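Local coordinates for dehydratase, IlvD/Edd family (Caulobacter crescentus, PDB 5OYN), which catalyses the dehydration of D-xylonate, and of D-gluconate about as efficiently, using a [2Fe-2S] cluster and magnesium, and works as a homotetramer, at residues R105-L110 with I465-S470; Y126-V131 with V151-I156; G161-G166 with S203-G208; L228-C233 with G244-K249; A389-L394 with F401-S406. One frame throughout, in Å; residues are numbered along the deposited sequence.

Interaction 1: residues R105-L110 with I465-S470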
# COMPACT_ATOMS: atom_id res chain seq x y z
N ARG A 105 23.37 16.85 -2.70
CA ARG A 105 24.53 17.71 -2.55
C ARG A 105 25.80 16.89 -2.38
O ARG A 105 25.80 15.90 -1.64
CB ARG A 105 24.33 18.66 -1.36
CG ARG A 105 23.26 19.71 -1.63
CD ARG A 105 22.87 20.45 -0.37
NE ARG A 105 23.96 21.27 0.13
CZ ARG A 105 23.89 22.02 1.23
NH1 ARG A 105 22.77 22.06 1.95
NH2 ARG A 105 24.94 22.73 1.61
N PRO A 106 26.90 17.26 -3.04
CA PRO A 106 27.15 18.47 -3.84
C PRO A 106 26.32 18.60 -5.13
O PRO A 106 25.98 19.71 -5.49
CB PRO A 106 28.63 18.36 -4.17
CG PRO A 106 28.88 16.90 -4.20
CD PRO A 106 28.03 16.32 -3.11
N THR A 107 26.01 17.49 -5.80
CA THR A 107 25.16 17.53 -6.99
C THR A 107 24.68 16.11 -7.28
O THR A 107 25.35 15.14 -6.92
CB THR A 107 25.89 18.10 -8.23
OG1 THR A 107 25.09 17.88 -9.40
CG2 THR A 107 27.23 17.43 -8.41
N ALA A 108 23.52 16.02 -7.92
CA ALA A 108 22.98 14.71 -8.30
C ALA A 108 23.70 14.10 -9.50
O ALA A 108 23.49 12.91 -9.79
CB ALA A 108 21.49 14.81 -8.59
N ALA A 109 24.55 14.87 -10.20
CA ALA A 109 25.34 14.29 -11.28
C ALA A 109 26.24 13.17 -10.76
O ALA A 109 26.60 12.26 -11.53
CB ALA A 109 26.19 15.36 -11.96
N LEU A 110 26.58 13.20 -9.48
CA LEU A 110 27.40 12.16 -8.89
C LEU A 110 26.72 10.80 -8.92
O LEU A 110 27.38 9.76 -8.90
CB LEU A 110 27.74 12.53 -7.45
CG LEU A 110 28.92 13.47 -7.30
CD1 LEU A 110 29.11 13.83 -5.84
CD2 LEU A 110 30.14 12.79 -7.85
N ILE A 465 35.31 16.74 -12.35
CA ILE A 465 36.40 16.52 -11.41
C ILE A 465 36.45 17.63 -10.37
O ILE A 465 36.66 17.36 -9.18
CB ILE A 465 37.74 16.43 -12.18
CG1 ILE A 465 37.67 15.35 -13.27
CG2 ILE A 465 38.90 16.15 -11.24
CD1 ILE A 465 37.57 13.94 -12.74
N GLY A 466 36.22 18.87 -10.79
CA GLY A 466 36.41 19.99 -9.89
C GLY A 466 35.43 20.02 -8.73
O GLY A 466 35.80 20.35 -7.60
N TRP A 467 34.16 19.65 -8.99
CA TRP A 467 33.10 19.93 -8.02
C TRP A 467 33.09 18.98 -6.81
O TRP A 467 33.05 19.47 -5.67
CB TRP A 467 31.75 19.91 -8.73
CG TRP A 467 30.67 20.60 -7.95
CD1 TRP A 467 29.67 20.01 -7.23
CD2 TRP A 467 30.50 22.01 -7.78
NE1 TRP A 467 28.89 20.97 -6.64
CE2 TRP A 467 29.37 22.21 -6.96
CE3 TRP A 467 31.19 23.14 -8.25
CZ2 TRP A 467 28.91 23.47 -6.60
CZ3 TRP A 467 30.72 24.40 -7.90
CH2 TRP A 467 29.60 24.55 -7.08
N PRO A 468 33.12 17.64 -6.99
CA PRO A 468 33.11 16.76 -8.17
C PRO A 468 31.71 16.45 -8.65
O PRO A 468 30.76 16.79 -7.95
CB PRO A 468 33.78 15.50 -7.66
CG PRO A 468 33.44 15.45 -6.21
CD PRO A 468 33.25 16.88 -5.74
N GLY A 469 31.59 15.80 -9.81
CA GLY A 469 30.33 15.70 -10.52
C GLY A 469 29.95 17.09 -10.99
O GLY A 469 29.94 18.01 -10.19
N SER A 470 29.69 17.28 -12.28
CA SER A 470 29.45 18.64 -12.75
C SER A 470 28.23 19.23 -12.05
O SER A 470 27.33 18.51 -11.62
CB SER A 470 29.27 18.64 -14.26
OG SER A 470 28.60 17.45 -14.66
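A helix N-terminal cap does double duty here: T107, just ahead of helix 109-125, holds the helix start and also the loop 465-470, more than 350 residues further along the chain. From its CB, which faces S470 O, the side chain splits two ways. The hydroxyl branch is anti to the backbone N (chi1 170°). T107 OG1 accepts an almost straight capping bond from A109 N at 3.2 Å (172° at the hydrogen). The same T107 OG1 donates to S470 O, likewise 3.2 Å away and met in its carbonyl plane. The methyl branch, CG2, takes the crowded position between backbone N and carbonyl carbon. There T107 CG2 lies 3.3 Å from G469 O, and W467 CD1 is 3.7 Å from T107 CG2. An alanine here would remove both branches, and would probably loosen the helix start and its tie to the 465-470 loop together. This is close to the metal site: E101 and E472, both magnesium ligands, are near, and the T107 side chain is about 7 Å from the magnesium itself.

Beyond T107 the contact is mostly carbon against backbone. L110 lays CD2 against G469, where a CB would run into L110 CG and crowd T107 CG2. P106 and P468 both follow cis peptide bonds, and Q566 of helix 564-572 touches both rings. R597 of a second subunit makes a cation-pi contact with W467. The indole edge of W467 turns to P106, where W467 NE1 gives a weak hydrogen bond to P106 O at 3.4 Å while P106 CB sits 3.6 Å from W467 CD1.

Interaction 2: residues Y126-V131 with V151-I156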
# COMPACT_ATOMS: atom_id res chain seq x y z
N TYR A 126 20.54 -11.54 -11.01
CA TYR A 126 19.33 -12.20 -10.54
C TYR A 126 18.58 -12.80 -11.72
O TYR A 126 18.85 -12.45 -12.87
CB TYR A 126 18.43 -11.21 -9.79
CG TYR A 126 19.02 -10.72 -8.49
CD1 TYR A 126 19.77 -9.55 -8.44
CD2 TYR A 126 18.84 -11.44 -7.31
CE1 TYR A 126 20.32 -9.10 -7.24
CE2 TYR A 126 19.38 -11.01 -6.12
CZ TYR A 126 20.12 -9.84 -6.09
OH TYR A 126 20.66 -9.40 -4.90
N PRO A 127 17.64 -13.72 -11.47
CA PRO A 127 16.96 -14.36 -12.60
C PRO A 127 15.96 -13.44 -13.28
O PRO A 127 14.75 -13.67 -13.24
CB PRO A 127 16.25 -15.56 -11.95
CG PRO A 127 16.03 -15.14 -10.57
CD PRO A 127 17.21 -14.29 -10.19
N ILE A 128 16.48 -12.39 -13.92
CA ILE A 128 15.66 -11.35 -14.54
C ILE A 128 15.79 -11.48 -16.05
O ILE A 128 16.90 -11.59 -16.58
CB ILE A 128 16.09 -9.95 -14.06
CG1 ILE A 128 15.76 -9.79 -12.58
CG2 ILE A 128 15.43 -8.85 -14.89
CD1 ILE A 128 16.59 -8.73 -11.89
N ASP A 129 14.65 -11.48 -16.74
CA ASP A 129 14.61 -11.66 -18.19
C ASP A 129 14.49 -10.34 -18.93
O ASP A 129 15.35 -9.99 -19.74
CB ASP A 129 13.46 -12.58 -18.57
CG ASP A 129 13.67 -13.97 -18.06
OD1 ASP A 129 14.84 -14.41 -18.07
OD2 ASP A 129 12.66 -14.60 -17.63
N ALA A 130 13.41 -9.61 -18.70
CA ALA A 130 13.21 -8.28 -19.25
C ALA A 130 13.07 -7.30 -18.10
O ALA A 130 12.96 -7.70 -16.93
CB ALA A 130 11.98 -8.25 -20.17
N VAL A 131 13.06 -6.01 -18.42
CA VAL A 131 12.98 -4.96 -17.41
C VAL A 131 12.06 -3.84 -17.87
O VAL A 131 11.91 -3.56 -19.06
CB VAL A 131 14.37 -4.43 -17.05
CG1 VAL A 131 14.92 -3.59 -18.18
CG2 VAL A 131 14.31 -3.62 -15.76
N VAL A 151 23.87 -4.55 -19.86
CA VAL A 151 23.46 -5.93 -19.67
C VAL A 151 22.77 -6.45 -20.91
O VAL A 151 22.97 -7.60 -21.32
CB VAL A 151 22.59 -6.04 -18.41
CG1 VAL A 151 21.94 -7.42 -18.32
CG2 VAL A 151 23.43 -5.75 -17.19
N ASN A 152 21.97 -5.60 -21.56
CA ASN A 152 21.32 -5.92 -22.83
C ASN A 152 20.36 -7.10 -22.68
O ASN A 152 20.53 -8.15 -23.29
CB ASN A 152 22.36 -6.19 -23.93
CG ASN A 152 21.77 -6.05 -25.33
OD1 ASN A 152 20.96 -5.17 -25.58
ND2 ASN A 152 22.19 -6.92 -26.24
N ILE A 153 19.35 -6.89 -21.84
CA ILE A 153 18.15 -7.74 -21.86
C ILE A 153 17.01 -6.84 -22.33
O ILE A 153 17.12 -5.62 -22.20
CB ILE A 153 17.86 -8.36 -20.49
CG1 ILE A 153 17.91 -7.30 -19.39
CG2 ILE A 153 18.84 -9.46 -20.17
CD1 ILE A 153 17.14 -7.72 -18.13
N PRO A 154 15.93 -7.38 -22.89
CA PRO A 154 14.86 -6.51 -23.40
C PRO A 154 14.35 -5.55 -22.33
O PRO A 154 14.07 -5.95 -21.20
CB PRO A 154 13.77 -7.49 -23.85
CG PRO A 154 14.46 -8.81 -24.00
CD PRO A 154 15.61 -8.81 -23.06
N ALA A 155 14.28 -4.27 -22.69
CA ALA A 155 13.99 -3.19 -21.76
C ALA A 155 12.94 -2.27 -22.36
O ALA A 155 12.67 -2.30 -23.56
CB ALA A 155 15.25 -2.37 -21.45
N ILE A 156 12.33 -1.46 -21.50
CA ILE A 156 11.36 -0.46 -21.95
C ILE A 156 11.25 0.59 -20.86
O ILE A 156 11.29 0.27 -19.67
CB ILE A 156 10.00 -1.13 -22.30
CG1 ILE A 156 9.08 -0.19 -23.07
CG2 ILE A 156 9.31 -1.71 -21.05
CD1 ILE A 156 7.73 -0.87 -23.38
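I153 wraps its side chain around one carbonyl oxygen: D129 O lies 3.1 Å from I153 CB and 3.3 Å from I153 CD1. The same I153 CD1 reaches on to I128 CG2 at 3.8 Å, the two isoleucines crossing obliquely. One step along, V131 N donates to P154 O at 3.0 Å, nearly along the C=O axis, and the return bond from I156 N to V131 O is weak. V131 CG1 closes this end against A155 CB at 3.5 Å. An alanine in place of I153 would remove CG1, CG2 and CD1, and would probably lose most of the packing round D129 O and the contact with I128 CG2.

Further out, the D129 side chain leaves the backbone away from the 151-156 segment, and its OD2 is bonded by S20 OG and I56 N. I254 and A258 of helix 241-259 touch A130, and L123 of helix 109-125 touches V131, so helices pack against this strand start. The two strands, 130-135 and 155-159, are neighbours in the parallel sheet, joined through helix 141-151 in a beta-alpha-beta crossover. With one sound and one weak hydrogen bond in these segments, buried carbon contacts make up much of this end of the strand pair.

Interaction 3: residues G161-G166 with S203-G208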
# COMPACT_ATOMS: atom_id res chain seq x y z
N GLY A 161 6.19 11.38 -15.80
CA GLY A 161 5.48 12.52 -16.32
C GLY A 161 5.71 13.76 -15.48
O GLY A 161 6.13 13.67 -14.32
N PRO A 162 5.43 14.93 -16.02
CA PRO A 162 5.60 16.17 -15.25
C PRO A 162 4.42 16.44 -14.31
O PRO A 162 3.35 15.82 -14.40
CB PRO A 162 5.68 17.23 -16.34
CG PRO A 162 4.76 16.71 -17.38
CD PRO A 162 4.96 15.21 -17.39
N MET A 163 4.63 17.39 -13.41
CA MET A 163 3.57 17.87 -12.54
C MET A 163 2.54 18.66 -13.34
O MET A 163 2.73 18.99 -14.51
CB MET A 163 4.14 18.76 -11.44
CG MET A 163 4.88 18.02 -10.38
SD MET A 163 5.78 19.12 -9.27
CE MET A 163 6.73 20.12 -10.42
N LEU A 164 1.42 18.97 -12.68
CA LEU A 164 0.41 19.82 -13.30
C LEU A 164 0.93 21.26 -13.41
O LEU A 164 1.96 21.61 -12.84
CB LEU A 164 -0.88 19.77 -12.48
CG LEU A 164 -1.52 18.39 -12.35
CD1 LEU A 164 -2.70 18.45 -11.37
CD2 LEU A 164 -1.96 17.88 -13.71
N ASP A 165 0.20 22.09 -14.16
CA ASP A 165 0.57 23.50 -14.27
C ASP A 165 0.53 24.16 -12.90
O ASP A 165 -0.36 23.91 -12.10
CB ASP A 165 -0.37 24.27 -15.20
CG ASP A 165 -0.41 23.74 -16.62
OD1 ASP A 165 0.53 23.02 -17.06
OD2 ASP A 165 -1.41 24.07 -17.32
N GLY A 166 1.49 25.04 -12.64
CA GLY A 166 1.50 25.82 -11.42
C GLY A 166 1.07 27.24 -11.72
O GLY A 166 1.36 27.77 -12.80
N SER A 203 4.96 26.38 -7.76
CA SER A 203 5.46 25.77 -8.98
C SER A 203 5.31 24.26 -8.98
O SER A 203 5.44 23.65 -10.05
CB SER A 203 6.93 26.14 -9.18
OG SER A 203 7.81 25.18 -8.60
N ALA A 204 5.02 23.64 -7.82
CA ALA A 204 4.96 22.19 -7.65
C ALA A 204 3.59 21.84 -7.10
O ALA A 204 3.46 21.55 -5.90
CB ALA A 204 6.07 21.68 -6.74
N PRO A 205 2.55 21.83 -7.92
CA PRO A 205 1.19 21.60 -7.42
C PRO A 205 0.76 20.14 -7.27
O PRO A 205 -0.38 19.91 -6.83
CB PRO A 205 0.34 22.29 -8.48
CG PRO A 205 1.11 22.11 -9.73
CD PRO A 205 2.56 22.20 -9.35
N SER A 206 1.59 19.16 -7.61
CA SER A 206 1.14 17.77 -7.63
C SER A 206 2.35 16.85 -7.75
O SER A 206 3.51 17.30 -7.76
CB SER A 206 0.18 17.52 -8.79
OG SER A 206 0.90 17.29 -10.00
N ALA A 207 2.08 15.55 -7.86
CA ALA A 207 3.13 14.58 -8.13
C ALA A 207 3.64 14.71 -9.58
O ALA A 207 2.93 15.18 -10.48
CB ALA A 207 2.62 13.17 -7.85
N GLY A 208 4.88 14.28 -9.80
CA GLY A 208 5.51 14.35 -11.10
C GLY A 208 6.83 15.10 -11.04
O GLY A 208 7.26 15.57 -9.99
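S206 OG is gripped twice. It accepts from L164 N at 3.2 Å, a fairly straight bond (163° at the hydrogen). S206 OG also donates to A207 O of its own loop at 3.0 Å, approaching from 27° above that carbonyl's plane. A chi1 of 83° sets OG between the backbone N and carbonyl carbon of S206, facing the other loop. The L164 side chain leans on the same group, with L164 CG 3.5 Å from S206 OG.

M163 is the residue most buried by the facing loop. With CG beside the backbone N and chi2 extended, M163 SD comes 3.6 Å from A204 CB; the bend at chi3 then turns CE toward S203 O. P205 presents its ring to the opposite backbone: P205 CG is 3.3 Å from L164 O and equally far from D165 O. At the other end G208 CA lies 3.3 Å from G161 O; a CB on G208 would run into P162 and M163.

G161 and M163 also make backbone hydrogen bonds with H209, next to the cluster ligand C210, and the M163 side chain is about 7 Å from the [2Fe-2S] cluster. L164 packs on L164 of the third subunit, and N42 of the second touches M163. The 161-166 loop bridges strand 155-159 to the short strand 167-168, and it runs beside the 203-208 loop, which links helix 193-202 to helix 215-225.

Interaction 4: residues L228-C233 with G244-K249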
# COMPACT_ATOMS: atom_id res chain seq x y z
N LEU A 228 12.48 3.80 -27.22
CA LEU A 228 12.60 2.97 -26.02
C LEU A 228 11.35 2.99 -25.14
O LEU A 228 11.30 2.24 -24.16
CB LEU A 228 13.81 3.43 -25.21
CG LEU A 228 15.12 2.72 -25.59
CD1 LEU A 228 16.31 3.20 -24.77
CD2 LEU A 228 14.93 1.22 -25.45
N SER A 229 10.35 3.80 -25.46
CA SER A 229 9.10 3.80 -24.74
C SER A 229 7.96 3.89 -25.74
O SER A 229 8.18 4.21 -26.91
CB SER A 229 9.02 4.97 -23.75
OG SER A 229 8.96 6.18 -24.45
N LEU A 230 6.75 3.58 -25.28
CA LEU A 230 5.60 3.57 -26.17
C LEU A 230 5.27 4.98 -26.64
O LEU A 230 5.64 5.98 -26.02
CB LEU A 230 4.38 2.94 -25.49
CG LEU A 230 4.48 1.46 -25.09
CD1 LEU A 230 3.19 0.99 -24.48
CD2 LEU A 230 4.88 0.56 -26.28
N THR A 231 4.59 5.06 -27.77
CA THR A 231 4.30 6.36 -28.35
C THR A 231 3.40 7.14 -27.42
O THR A 231 2.38 6.62 -26.94
CB THR A 231 3.65 6.22 -29.73
OG1 THR A 231 4.37 5.26 -30.52
CG2 THR A 231 3.65 7.53 -30.46
N GLY A 232 3.78 8.39 -27.14
CA GLY A 232 3.02 9.27 -26.29
C GLY A 232 3.37 9.18 -24.82
O GLY A 232 2.81 9.92 -24.02
N CYS A 233 4.32 8.32 -24.46
CA CYS A 233 4.64 8.06 -23.07
C CYS A 233 5.26 9.27 -22.37
O CYS A 233 4.94 9.56 -21.21
CB CYS A 233 5.58 6.86 -22.98
SG CYS A 233 5.92 6.29 -21.32
N GLY A 244 -1.59 6.10 -15.95
CA GLY A 244 -1.76 4.77 -15.42
C GLY A 244 -2.19 3.78 -16.48
O GLY A 244 -1.82 2.60 -16.43
N GLN A 245 -2.97 4.24 -17.46
CA GLN A 245 -3.23 3.41 -18.63
C GLN A 245 -1.94 3.11 -19.38
O GLN A 245 -1.68 1.97 -19.77
CB GLN A 245 -4.23 4.11 -19.53
CG GLN A 245 -5.60 4.02 -18.96
CD GLN A 245 -6.55 4.96 -19.62
OE1 GLN A 245 -6.13 5.91 -20.26
NE2 GLN A 245 -7.84 4.70 -19.46
N MET A 246 -1.11 4.13 -19.58
CA MET A 246 0.16 3.90 -20.26
C MET A 246 1.01 2.92 -19.46
O MET A 246 1.71 2.08 -20.04
CB MET A 246 0.89 5.22 -20.46
CG MET A 246 2.31 5.07 -20.92
SD MET A 246 2.37 4.59 -22.66
CE MET A 246 1.44 5.90 -23.45
N ALA A 247 0.95 3.00 -18.14
CA ALA A 247 1.76 2.10 -17.33
C ALA A 247 1.31 0.66 -17.53
O ALA A 247 2.14 -0.25 -17.60
CB ALA A 247 1.68 2.50 -15.85
N TYR A 248 -0.00 0.44 -17.67
CA TYR A 248 -0.52 -0.89 -17.98
C TYR A 248 -0.01 -1.38 -19.33
O TYR A 248 0.56 -2.48 -19.42
CB TYR A 248 -2.05 -0.86 -17.96
CG TYR A 248 -2.70 -2.16 -18.35
CD1 TYR A 248 -2.80 -3.22 -17.44
CD2 TYR A 248 -3.25 -2.33 -19.61
CE1 TYR A 248 -3.42 -4.42 -17.78
CE2 TYR A 248 -3.86 -3.51 -19.96
CZ TYR A 248 -3.95 -4.55 -19.05
OH TYR A 248 -4.56 -5.72 -19.43
N LYS A 249 -0.20 -0.59 -20.39
CA LYS A 249 0.22 -1.03 -21.71
C LYS A 249 1.72 -1.27 -21.79
O LYS A 249 2.17 -2.19 -22.48
CB LYS A 249 -0.25 -0.03 -22.77
CG LYS A 249 -1.71 -0.28 -23.14
CD LYS A 249 -2.44 1.01 -23.48
CE LYS A 249 -3.95 0.77 -23.61
NZ LYS A 249 -4.81 2.01 -23.40
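M246 leaves its helix with CG anti to the backbone N (chi1 169°), then bends twice in the same sense (chi2 74°, chi3 56°), which curls the thioether over the loop 228-233. From that facing loop, L230 has its CG anti to its own carbonyl carbon, and C233 has SG anti to its backbone N, so both reach the methionine.

The thioether then meets the loop atom by atom. M246 CG is 3.8 Å from C233 SG, and M246 SD touches both L230 CB, at 3.8 Å, and C233 CB. The terminal methyl goes furthest, M246 CE lying 3.7 Å from T231 O and close to the C233 backbone as well. L230 reaches past M246 to the next turn of the helix, where L230 CD1 lies 4.0 Å from K249 CB and touches the K249 carbonyl group; beyond CB the lysine chain leads away. No hydrogen bond crosses between the two segments, so the contact is van der Waals in kind, with the M246 thioether and the C233 sulfur at its middle.

The loop keeps its shape by its own means. A type II beta turn runs from L230 to C233, closed by C233 N to L230 O at 3.1 Å, with G232 at its third position taking positive phi. G232 N also donates to E224 of helix 215-225. Behind the contact, L158 of strand 155-159 touches both C233 and M246, while T46 of the fourth subunit packs on K249. What results is a beta turn in the connection between helices 215-225 and 241-259, folded back onto the N-terminal part of the helix that follows it, about its second and third turns.

Interaction 5: residues A389-L394 with F401-S406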
# COMPACT_ATOMS: atom_id res chain seq x y z
N ALA A 389 17.72 26.71 -33.46
CA ALA A 389 17.43 26.48 -32.05
C ALA A 389 18.28 25.38 -31.43
O ALA A 389 18.27 25.24 -30.20
CB ALA A 389 15.95 26.15 -31.85
N GLY A 390 19.00 24.62 -32.24
CA GLY A 390 19.84 23.55 -31.74
C GLY A 390 20.97 24.08 -30.88
O GLY A 390 21.19 25.28 -30.74
N PHE A 391 21.69 23.14 -30.28
CA PHE A 391 22.86 23.53 -29.53
C PHE A 391 23.91 24.02 -30.50
O PHE A 391 23.95 23.60 -31.66
CB PHE A 391 23.41 22.36 -28.71
CG PHE A 391 22.44 21.83 -27.69
CD1 PHE A 391 21.72 22.70 -26.89
CD2 PHE A 391 22.24 20.47 -27.55
CE1 PHE A 391 20.81 22.21 -25.94
CE2 PHE A 391 21.34 19.98 -26.60
CZ PHE A 391 20.63 20.85 -25.80
N LEU A 392 24.74 24.94 -30.04
CA LEU A 392 25.80 25.51 -30.85
C LEU A 392 27.13 25.13 -30.19
O LEU A 392 27.53 25.76 -29.21
CB LEU A 392 25.64 27.01 -30.97
CG LEU A 392 26.77 27.63 -31.80
CD1 LEU A 392 26.87 26.93 -33.16
CD2 LEU A 392 26.60 29.12 -31.96
N VAL A 393 27.81 24.12 -30.72
CA VAL A 393 29.12 23.80 -30.16
C VAL A 393 30.10 24.92 -30.47
O VAL A 393 30.10 25.50 -31.57
CB VAL A 393 29.64 22.43 -30.64
CG1 VAL A 393 29.48 22.32 -32.10
CG2 VAL A 393 31.11 22.25 -30.24
N LEU A 394 30.90 25.27 -29.47
CA LEU A 394 31.86 26.36 -29.54
C LEU A 394 33.25 25.82 -29.22
O LEU A 394 33.42 24.97 -28.34
CB LEU A 394 31.49 27.49 -28.58
CG LEU A 394 30.26 28.36 -28.93
CD1 LEU A 394 30.35 29.72 -28.23
CD2 LEU A 394 30.10 28.55 -30.44
N PHE A 401 35.53 21.83 -26.55
CA PHE A 401 34.12 21.61 -26.80
C PHE A 401 33.31 22.31 -25.72
O PHE A 401 33.70 22.32 -24.55
CB PHE A 401 33.79 20.10 -26.83
CG PHE A 401 32.31 19.80 -26.90
CD1 PHE A 401 31.69 19.58 -28.12
CD2 PHE A 401 31.55 19.70 -25.73
CE1 PHE A 401 30.34 19.29 -28.20
CE2 PHE A 401 30.18 19.42 -25.80
CZ PHE A 401 29.58 19.21 -27.03
N ALA A 402 32.19 22.89 -26.13
CA ALA A 402 31.16 23.43 -25.24
C ALA A 402 29.94 23.66 -26.11
O ALA A 402 30.04 23.64 -27.33
CB ALA A 402 31.59 24.72 -24.55
N ILE A 403 28.79 23.84 -25.47
CA ILE A 403 27.55 24.10 -26.20
C ILE A 403 26.87 25.32 -25.61
O ILE A 403 27.03 25.63 -24.42
CB ILE A 403 26.60 22.89 -26.20
CG1 ILE A 403 26.34 22.42 -24.78
CG2 ILE A 403 27.16 21.77 -27.05
CD1 ILE A 403 25.25 21.38 -24.71
N MET A 404 26.12 26.02 -26.45
CA MET A 404 25.39 27.22 -26.05
C MET A 404 23.90 26.99 -26.25
O MET A 404 23.49 26.38 -27.24
CB MET A 404 25.84 28.43 -26.87
CG MET A 404 25.53 29.78 -26.23
SD MET A 404 25.35 31.03 -27.51
CE MET A 404 24.84 32.47 -26.57
N LYS A 405 23.09 27.46 -25.29
CA LYS A 405 21.65 27.25 -25.37
C LYS A 405 21.08 28.28 -26.34
O LYS A 405 20.73 29.40 -25.97
CB LYS A 405 20.99 27.34 -24.00
CG LYS A 405 19.71 26.47 -23.91
CD LYS A 405 19.20 26.24 -22.47
CE LYS A 405 17.72 25.82 -22.48
NZ LYS A 405 17.23 25.14 -21.23
N SER A 406 20.99 27.90 -27.61
CA SER A 406 20.50 28.82 -28.62
C SER A 406 19.02 29.11 -28.45
O SER A 406 18.56 30.21 -28.78
CB SER A 406 20.75 28.25 -30.01
OG SER A 406 21.99 27.57 -30.04
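Hydrogen bonds come first. The best backbone bond runs from L394 N to A402 O at 2.8 Å, the donor standing 39° above the carbonyl plane. L392 and M404 exchange a pair of weak ones, L392 N to M404 O at 3.4 Å and M404 N to L392 O at 3.1 Å. At the far end a side chain takes over: S406 OG donates to G390 O at 2.5 Å, nearly along the C=O axis. V393 CA adds a CA-H...O contact to A402 O at 3.0 Å.

Aromatic contacts lie on the side that carries V393 and I403. I403 sends CD1 over one face of the F391 ring, a CH-pi contact 4.2 Å from the centroid and 15° off the normal, with the two side chains lying side by side and pointing the same way. V393 crosses F401 at about a right angle, V393 CG2 coming to 3.5 Å from F401 CD1 in an oblique approach.

Aliphatic packing is looser. L392 and M404 share the other face, their CB atoms 4.3 Å apart, and I507 of strand 507-511 touches M404 as well as A402 and L394. Q290 of helix 289-299 lies against F401 and I403.

Strands 392-393 and 401-404 thus form an antiparallel beta hairpin, its second strand pairing in turn with 507-511 to make a three-stranded sheet in the C-terminal family region, away from the cluster and magnesium sites.

Overall arrangement
Interactions 1 and 3 are the two near the active site: the T107 side chain of interaction 1 is about 7 Å from the magnesium, the M163 side chain of interaction 3 about 7 Å from the [2Fe-2S] cluster, and the centres of the two contacts are 26 Å apart. Interaction 1 ties the N-terminal family region to the C-terminal one, and the other four are nested along the chain inside the loop it closes. Interactions 2 and 4 touch directly, I156 CG1 lying 3.5 Å from L228 O, where strand 155-159 meets the 228-233 loop. Interaction 3 passes about 6 Å from interaction 4 at the nearest atoms. Interaction 5, the hairpin, lies across the chain's centre from interactions 2 and 4, about 11 Å from interaction 1 at the nearest atoms.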